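Local coordinates for hypothetical protein Atu1913 (Agrobacterium tumefaciens str., PDB 2B1Y), which is of unknown function, belongs to the DUF1883 family and may act as a two-fold symmetric homodimer whose chains share beta-strand pairing, at the interface of chains A and B. Coordinates in Å, arbitrary orientation; residue numbers count along the deposited sequence, not the author numbering. Chains: chain A/B, hypothetical protein Atu1913.

The interface of chains A and B. Residues chain A 75-77, 83-84; chain B 26, 30-31.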
loop_
_atom_site.group_PDB
_atom_site.type_symbol
_atom_site.label_atom_id
_atom_site.label_comp_id
_atom_site.label_asym_id
_atom_site.label_seq_id
_atom_site.Cartn_x
_atom_site.Cartn_y
_atom_site.Cartn_z
ATOM N N ILE A 75 -11.142 9.347 -2.515
ATOM C CA ILE A 75 -10.898 9.534 -3.948
ATOM C C ILE A 75 -9.419 9.854 -4.088
ATOM O O ILE A 75 -8.921 10.743 -3.403
ATOM C CB ILE A 75 -11.709 10.736 -4.516
ATOM C CG1 ILE A 75 -13.205 10.574 -4.153
ATOM C CG2 ILE A 75 -11.478 10.873 -6.020
ATOM C CD1 ILE A 75 -13.831 9.340 -4.678
ATOM N N ASP A 76 -8.705 9.141 -4.953
ATOM C CA ASP A 76 -7.259 9.382 -4.973
ATOM C C ASP A 76 -6.602 9.164 -6.314
ATOM O O ASP A 76 -7.121 8.480 -7.200
ATOM C CB ASP A 76 -6.557 8.536 -3.898
ATOM C CG ASP A 76 -6.498 7.055 -4.274
ATOM O OD1 ASP A 76 -7.366 6.284 -3.843
ATOM O OD2 ASP A 76 -5.620 6.679 -5.072
ATOM N N ALA A 77 -5.411 9.740 -6.433
ATOM C CA ALA A 77 -4.701 9.766 -7.689
ATOM C C ALA A 77 -3.560 8.750 -7.751
ATOM O O ALA A 77 -2.653 8.909 -8.569
ATOM C CB ALA A 77 -4.178 11.170 -7.951
ATOM N N LEU A 83 -5.448 14.583 -9.322
ATOM C CA LEU A 83 -6.613 14.315 -8.473
ATOM C C LEU A 83 -7.903 14.849 -9.090
ATOM O O LEU A 83 -8.007 16.039 -9.441
ATOM C CB LEU A 83 -6.391 14.909 -7.063
ATOM C CG LEU A 83 -7.524 14.670 -6.044
ATOM C CD1 LEU A 83 -7.710 13.187 -5.700
ATOM C CD2 LEU A 83 -7.308 15.536 -4.756
ATOM N N ALA A 84 -8.874 13.952 -9.255
ATOM C CA ALA A 84 -10.196 14.305 -9.768
ATOM C C ALA A 84 -10.937 15.211 -8.784
ATOM O O ALA A 84 -10.739 15.095 -7.559
ATOM C CB ALA A 84 -11.048 12.990 -10.005
ATOM N N LEU B 26 -17.174 12.103 -10.336
ATOM C CA LEU B 26 -15.749 12.419 -10.509
ATOM C C LEU B 26 -15.539 13.110 -11.802
ATOM O O LEU B 26 -16.243 12.805 -12.751
ATOM C CB LEU B 26 -14.901 11.163 -10.614
ATOM C CG LEU B 26 -14.925 10.199 -9.487
ATOM C CD1 LEU B 26 -14.310 8.921 -10.004
ATOM C CD2 LEU B 26 -14.090 10.774 -8.410
ATOM N N ASN B 30 -9.928 8.267 -11.745
ATOM C CA ASN B 30 -9.275 8.220 -10.440
ATOM C C ASN B 30 -9.732 6.969 -9.708
ATOM O O ASN B 30 -10.608 6.241 -10.193
ATOM C CB ASN B 30 -9.617 9.451 -9.582
ATOM C CG ASN B 30 -8.510 10.484 -9.544
ATOM O OD1 ASN B 30 -7.655 10.583 -10.446
ATOM N ND2 ASN B 30 -8.535 11.294 -8.504
ATOM N N ASN B 31 -9.128 6.716 -8.553
ATOM C CA ASN B 31 -9.508 5.554 -7.747
ATOM C C ASN B 31 -10.565 5.970 -6.747
ATOM O O ASN B 31 -10.530 7.086 -6.223
ATOM C CB ASN B 31 -8.303 5.027 -6.955
ATOM C CG ASN B 31 -7.116 4.732 -7.862
ATOM O OD1 ASN B 31 -7.281 4.127 -8.917
ATOM N ND2 ASN B 31 -5.951 5.189 -7.473
#
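With its CG set between the backbone N and the carbonyl carbon (chi1 73°), A:Asp76 turns its carboxylate toward B:Asn31. The CG of B:Asn31 lies anti to its carbonyl carbon, beside the backbone N (chi1 -54°), which turns ND2 to the carboxylate oxygen A:Asp76 OD2. B:Asn31 ND2 donates to A:Asp76 OD2 over 2.8 Å in a nearly straight bond. The two flat groups are turned 50° apart: the acceptor stays in the amide plane of the asparagine, yet the N-H reaches A:Asp76 OD2 from above the carboxylate plane.

The same two residues illustrate a general principle, that a side-chain bond can reinforce backbone pairing between chains. A:Asp76 N gives a hydrogen bond to B:Asn31 O at 3.0 Å, and B:Asn31 N returns one to A:Asp76 O at 3.0 Å. This antiparallel bridge joins strand 69-76 of chain A to strand 30-36 of chain B.

Beside the bridge, A:Ile75 CG2 lies 3.5 Å from B:Leu26 CD2 as the side chains cross obliquely. The B:Asn30 amide is sandwiched: A:Ala84 CB covers one face, 3.6 Å from B:Asn30 CG, and the backbone oxygen A:Asp76 O the other, 3.4 Å from B:Asn30 CG. As modelled, B:Asn30 ND2 sits 2.8 Å from A:Ala84 N, setting two donors against each other. The A:Ala84 N-H aims almost straight at this position from above the amide plane. The amide orientation is therefore doubtful; exchanging its N and O would plausibly let the carbonyl oxygen accept.

The bridge would set the register of the two strands where they meet, while the A:Ile75 and B:Leu26 side chains and the B:Asn30 amide fill in beside it. Repeated by two-fold symmetry, the patch contributes to an interface that may hold the protein together as a dimer.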